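Local atomic coordinates of fatty acyl CoA synthetase FADD13 (FATTY-ACYL-CoA SYNTHETASE) (Mycobacterium tuberculosis, PDB entry 3R44), a protein that belongs to the fatty acyl-CoA synthetases of the ANL superfamily, with a large AMP-binding domain and a smaller C-terminal one. Residues A[206-218]-A[254-268]. Numbering follows the deposited sequence.
Sequences IDVRYRDRLLLPL and IVEERVCIGGAVPAI
Leu-214 pairs with Ile-261 and Leu-215 with Gly-262 as parallel bridges of strands 213-216 and 261-264. The backbone O of Arg-213 accepts hydrogen bonds from Cys-260 N and Ile-261 N; others join Leu-215 N to Ile-261 O and, almost straight (176°), Gly-263 N to Leu-215 O. Arg-213 N makes a long, nearly straight hydrogen bond to Cys-260 SG (3.5 Å).

Where helix 247-256 ends in a Schellman motif, Arg-213, bent at chi3 (64°), presents one side of its guanidinium to Glu-257: NE hydrogen-bonds to the backbone O at 2.7 Å and NH2 forms a salt bridge to OE1 at 2.8 Å, both close to the guanidinium plane. Arg-258 NH2 sits over the centre of one face, 3.5 Å from Arg-213 CZ; Glu-257, also salt-bridged through OE2 to Arg-43, probably offsets these like charges.

On one sheet face Leu-215 sets CB against Val-259 CG1 and CD2 against Ile-254 CG1, crossing Ile-254 at about a right angle. Leu-214 meets Ile-261 on the other; Val-208, from the preceding loop, likewise lays CG2 across Ile-261 CD1. Leu-218 CD2 touches Ile-268 CD1 (3.7 Å) in helix 266-274.

Within the mixed sheet, strand 238-241 flanks 213-216 and 288-291 flanks 261-264, with helix 223-235 against Leu-214.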
loop_
_atom_site.group_PDB
_atom_site.type_symbol
_atom_site.label_atom_id
_atom_site.label_comp_id
_atom_site.label_asym_id
_atom_site.label_seq_id
_atom_site.Cartn_x
_atom_site.Cartn_y
_atom_site.Cartn_z
ATOM N N ILE A 206 -4.645 14.041 -8.933
ATOM C CA ILE A 206 -6.082 13.699 -8.817
ATOM C C ILE A 206 -6.878 14.976 -8.642
ATOM O O ILE A 206 -6.319 15.998 -8.214
ATOM C CB ILE A 206 -6.375 12.740 -7.649
ATOM C CG1 ILE A 206 -6.161 13.389 -6.291
ATOM C CG2 ILE A 206 -5.542 11.460 -7.763
ATOM C CD1 ILE A 206 -6.573 12.394 -5.141
ATOM N N ASP A 207 -8.195 14.916 -8.912
ATOM C CA ASP A 207 -9.043 16.069 -8.711
ATOM C C ASP A 207 -9.392 16.195 -7.227
ATOM O O ASP A 207 -10.474 15.812 -6.807
ATOM C CB ASP A 207 -10.290 15.984 -9.594
ATOM C CG ASP A 207 -11.237 17.188 -9.438
ATOM O OD1 ASP A 207 -10.940 18.238 -8.774
ATOM O OD2 ASP A 207 -12.321 17.063 -10.016
ATOM N N VAL A 208 -8.457 16.695 -6.429
ATOM C CA VAL A 208 -8.684 16.967 -5.004
ATOM C C VAL A 208 -8.737 18.484 -4.818
ATOM O O VAL A 208 -7.991 19.226 -5.514
ATOM C CB VAL A 208 -7.628 16.331 -4.103
ATOM C CG1 VAL A 208 -6.208 16.863 -4.412
ATOM C CG2 VAL A 208 -8.009 16.516 -2.590
ATOM N N ARG A 209 -9.632 18.947 -3.935
ATOM C CA ARG A 209 -9.963 20.380 -3.790
ATOM C C ARG A 209 -9.874 20.829 -2.346
ATOM O O ARG A 209 -10.096 20.040 -1.432
ATOM C CB ARG A 209 -11.374 20.619 -4.316
ATOM C CG ARG A 209 -11.591 20.115 -5.733
ATOM C CD ARG A 209 -13.030 20.272 -6.156
ATOM N NE ARG A 209 -13.244 19.563 -7.397
ATOM C CZ ARG A 209 -14.435 19.445 -7.971
ATOM N NH1 ARG A 209 -15.509 19.962 -7.394
ATOM N NH2 ARG A 209 -14.541 18.780 -9.113
ATOM N N TYR A 210 -9.509 22.093 -2.161
ATOM C CA TYR A 210 -9.537 22.733 -0.867
ATOM C C TYR A 210 -10.890 22.506 -0.237
ATOM O O TYR A 210 -11.915 22.671 -0.903
ATOM C CB TYR A 210 -9.288 24.211 -1.018
ATOM C CG TYR A 210 -9.324 24.977 0.291
ATOM C CD1 TYR A 210 -8.607 24.542 1.394
ATOM C CD2 TYR A 210 -10.088 26.145 0.427
ATOM C CE1 TYR A 210 -8.628 25.268 2.630
ATOM C CE2 TYR A 210 -10.116 26.867 1.652
ATOM C CZ TYR A 210 -9.376 26.405 2.745
ATOM O OH TYR A 210 -9.388 27.085 3.948
ATOM N N ARG A 211 -10.879 22.106 1.035
ATOM C CA ARG A 211 -12.064 21.813 1.841
ATOM C C ARG A 211 -12.792 20.486 1.464
ATOM O O ARG A 211 -13.827 20.188 2.052
ATOM C CB ARG A 211 -13.037 23.019 1.861
ATOM C CG ARG A 211 -12.395 24.296 2.399
ATOM C CD ARG A 211 -13.313 25.487 2.667
ATOM N NE ARG A 211 -14.070 25.219 3.883
ATOM C CZ ARG A 211 -13.876 25.792 5.073
ATOM N NH1 ARG A 211 -12.970 26.758 5.245
ATOM N NH2 ARG A 211 -14.634 25.412 6.100
ATOM N N ASP A 212 -12.241 19.676 0.538
ATOM C CA ASP A 212 -12.800 18.342 0.299
ATOM C C ASP A 212 -12.766 17.573 1.654
ATOM O O ASP A 212 -11.947 17.825 2.542
ATOM C CB ASP A 212 -12.005 17.530 -0.741
ATOM C CG ASP A 212 -12.427 17.771 -2.178
ATOM O OD1 ASP A 212 -13.529 18.326 -2.442
ATOM O OD2 ASP A 212 -11.653 17.378 -3.117
ATOM N N ARG A 213 -13.698 16.637 1.778
ATOM C CA ARG A 213 -13.795 15.735 2.906
ATOM C C ARG A 213 -13.539 14.322 2.418
ATOM O O ARG A 213 -14.191 13.840 1.471
ATOM C CB ARG A 213 -15.171 15.884 3.547
ATOM C CG ARG A 213 -15.449 17.290 3.849
ATOM C CD ARG A 213 -16.752 17.597 4.516
ATOM N NE ARG A 213 -16.978 17.063 5.860
ATOM C CZ ARG A 213 -16.659 17.685 6.988
ATOM N NH1 ARG A 213 -15.995 18.815 6.934
ATOM N NH2 ARG A 213 -17.007 17.171 8.171
ATOM N N LEU A 214 -12.581 13.646 3.044
ATOM C CA LEU A 214 -12.032 12.421 2.489
ATOM C C LEU A 214 -12.166 11.288 3.496
ATOM O O LEU A 214 -11.632 11.347 4.626
ATOM C CB LEU A 214 -10.561 12.649 2.048
ATOM C CG LEU A 214 -9.934 11.459 1.306
ATOM C CD1 LEU A 214 -8.752 11.925 0.451
ATOM C CD2 LEU A 214 -9.439 10.427 2.326
ATOM N N LEU A 215 -12.862 10.232 3.088
ATOM C CA LEU A 215 -13.063 9.052 3.932
ATOM C C LEU A 215 -11.894 8.087 3.845
ATOM O O LEU A 215 -11.505 7.635 2.730
ATOM C CB LEU A 215 -14.346 8.345 3.535
ATOM C CG LEU A 215 -14.578 7.034 4.258
ATOM C CD1 LEU A 215 -14.989 7.324 5.714
ATOM C CD2 LEU A 215 -15.644 6.212 3.466
ATOM N N LEU A 216 -11.305 7.814 4.993
ATOM C CA LEU A 216 -10.217 6.843 5.150
ATOM C C LEU A 216 -10.713 5.667 5.980
ATOM O O LEU A 216 -10.841 5.769 7.204
ATOM C CB LEU A 216 -9.000 7.458 5.845
ATOM C CG LEU A 216 -7.779 6.533 5.861
ATOM C CD1 LEU A 216 -7.448 5.953 4.520
ATOM C CD2 LEU A 216 -6.592 7.284 6.455
ATOM N N PRO A 217 -10.993 4.535 5.314
ATOM C CA PRO A 217 -11.490 3.411 6.087
ATOM C C PRO A 217 -10.518 2.225 5.969
ATOM O O PRO A 217 -10.936 1.050 6.164
ATOM C CB PRO A 217 -12.792 3.087 5.368
ATOM C CG PRO A 217 -12.371 3.248 3.903
ATOM C CD PRO A 217 -11.350 4.364 3.889
ATOM N N LEU A 218 -9.253 2.535 5.667
ATOM C CA LEU A 218 -8.210 1.547 5.530
ATOM C C LEU A 218 -7.126 1.856 6.584
ATOM O O LEU A 218 -6.908 3.009 6.932
ATOM C CB LEU A 218 -7.566 1.627 4.161
ATOM C CG LEU A 218 -8.559 1.427 3.002
ATOM C CD1 LEU A 218 -8.057 2.059 1.715
ATOM C CD2 LEU A 218 -8.823 -0.059 2.884
ATOM N N ILE A 254 -20.827 8.554 4.903
ATOM C CA ILE A 254 -20.520 9.325 3.693
ATOM C C ILE A 254 -21.544 10.479 3.506
ATOM O O ILE A 254 -21.186 11.629 3.179
ATOM C CB ILE A 254 -20.478 8.384 2.473
ATOM C CG1 ILE A 254 -19.123 7.670 2.399
ATOM C CG2 ILE A 254 -20.799 9.108 1.158
ATOM C CD1 ILE A 254 -19.097 6.538 1.358
ATOM N N VAL A 255 -22.794 10.182 3.805
ATOM C CA VAL A 255 -23.851 11.199 3.746
ATOM C C VAL A 255 -23.760 12.213 4.865
ATOM O O VAL A 255 -23.724 13.431 4.576
ATOM C CB VAL A 255 -25.245 10.562 3.671
ATOM C CG1 VAL A 255 -26.345 11.612 3.709
ATOM C CG2 VAL A 255 -25.367 9.726 2.376
ATOM N N GLU A 256 -23.745 11.742 6.113
ATOM C CA GLU A 256 -23.702 12.602 7.288
ATOM C C GLU A 256 -22.516 13.556 7.282
ATOM O O GLU A 256 -22.650 14.690 7.746
ATOM C CB GLU A 256 -23.691 11.820 8.615
ATOM C CG GLU A 256 -24.906 11.013 8.865
ATOM C CD GLU A 256 -26.184 11.839 8.946
ATOM O OE1 GLU A 256 -26.140 12.998 9.424
ATOM O OE2 GLU A 256 -27.241 11.315 8.549
ATOM N N GLU A 257 -21.378 13.135 6.748
ATOM C CA GLU A 257 -20.158 13.959 6.801
ATOM C C GLU A 257 -19.800 14.541 5.464
ATOM O O GLU A 257 -18.709 15.094 5.267
ATOM C CB GLU A 257 -18.998 13.151 7.372
ATOM C CG GLU A 257 -19.121 12.918 8.845
ATOM C CD GLU A 257 -19.252 14.204 9.699
ATOM O OE1 GLU A 257 -18.748 15.311 9.372
ATOM O OE2 GLU A 257 -19.873 14.089 10.762
ATOM N N ARG A 258 -20.764 14.467 4.560
ATOM C CA ARG A 258 -20.658 15.141 3.286
ATOM C C ARG A 258 -19.341 14.824 2.620
ATOM O O ARG A 258 -18.634 15.713 2.168
ATOM C CB ARG A 258 -20.806 16.661 3.489
ATOM C CG ARG A 258 -22.117 17.135 4.221
ATOM C CD ARG A 258 -22.166 18.702 4.394
ATOM N NE ARG A 258 -20.977 19.263 5.037
ATOM C CZ ARG A 258 -20.678 19.107 6.319
ATOM N NH1 ARG A 258 -21.524 18.461 7.125
ATOM N NH2 ARG A 258 -19.558 19.617 6.792
ATOM N N VAL A 259 -19.029 13.540 2.538
ATOM C CA VAL A 259 -17.786 13.052 2.006
ATOM C C VAL A 259 -17.726 13.246 0.478
ATOM O O VAL A 259 -18.681 12.954 -0.264
ATOM C CB VAL A 259 -17.561 11.567 2.426
ATOM C CG1 VAL A 259 -16.308 10.939 1.714
ATOM C CG2 VAL A 259 -17.432 11.444 3.950
ATOM N N CYS A 260 -16.586 13.778 0.035
ATOM C CA CYS A 260 -16.264 13.991 -1.369
ATOM C C CYS A 260 -15.484 12.901 -2.033
ATOM O O CYS A 260 -15.674 12.656 -3.255
ATOM C CB CYS A 260 -15.504 15.315 -1.523
ATOM S SG CYS A 260 -16.234 16.697 -0.684
ATOM N N ILE A 261 -14.543 12.285 -1.306
ATOM C CA ILE A 261 -13.659 11.315 -1.876
ATOM C C ILE A 261 -13.541 10.216 -0.841
ATOM O O ILE A 261 -13.567 10.488 0.369
ATOM C CB ILE A 261 -12.243 11.913 -2.087
ATOM C CG1 ILE A 261 -12.296 13.155 -2.991
ATOM C CG2 ILE A 261 -11.237 10.844 -2.601
ATOM C CD1 ILE A 261 -10.965 13.994 -2.823
ATOM N N GLY A 262 -13.392 8.984 -1.286
ATOM C CA GLY A 262 -13.172 7.887 -0.352
ATOM C C GLY A 262 -12.023 7.009 -0.771
ATOM O O GLY A 262 -11.901 6.694 -1.947
ATOM N N GLY A 263 -11.219 6.555 0.181
ATOM C CA GLY A 263 -10.224 5.559 -0.133
ATOM C C GLY A 263 -10.872 4.174 -0.020
ATOM O O GLY A 263 -11.685 3.929 0.872
ATOM N N ALA A 264 -10.525 3.275 -0.932
ATOM C CA ALA A 264 -11.072 1.934 -0.951
ATOM C C ALA A 264 -10.201 0.925 -1.665
ATOM O O ALA A 264 -9.076 1.209 -2.100
ATOM C CB ALA A 264 -12.473 1.973 -1.608
ATOM N N VAL A 265 -10.698 -0.295 -1.707
ATOM C CA VAL A 265 -10.140 -1.373 -2.536
ATOM C C VAL A 265 -11.358 -2.056 -3.182
ATOM O O VAL A 265 -12.510 -1.809 -2.762
ATOM C CB VAL A 265 -9.341 -2.393 -1.690
ATOM C CG1 VAL A 265 -8.036 -1.760 -1.094
ATOM C CG2 VAL A 265 -10.274 -2.999 -0.603
ATOM N N PRO A 266 -11.138 -2.843 -4.246
ATOM C CA PRO A 266 -12.265 -3.386 -4.991
ATOM C C PRO A 266 -13.225 -4.167 -4.110
ATOM O O PRO A 266 -14.439 -4.006 -4.289
ATOM C CB PRO A 266 -11.564 -4.241 -6.057
ATOM C CG PRO A 266 -10.392 -3.434 -6.347
ATOM C CD PRO A 266 -9.897 -3.037 -5.007
ATOM N N ALA A 267 -12.728 -4.949 -3.138
ATOM C CA ALA A 267 -13.662 -5.716 -2.260
ATOM C C ALA A 267 -14.638 -4.784 -1.559
ATOM O O ALA A 267 -15.825 -5.106 -1.426
ATOM C CB ALA A 267 -12.910 -6.589 -1.185
ATOM N N ILE A 268 -14.116 -3.675 -1.047
ATOM C CA ILE A 268 -14.894 -2.677 -0.289
ATOM C C ILE A 268 -15.968 -2.113 -1.176
ATOM O O ILE A 268 -17.099 -2.032 -0.755
ATOM C CB ILE A 268 -14.009 -1.506 0.291
ATOM C CG1 ILE A 268 -13.374 -1.923 1.587
ATOM C CG2 ILE A 268 -14.819 -0.160 0.545
ATOM C CD1 ILE A 268 -12.354 -0.874 2.137
#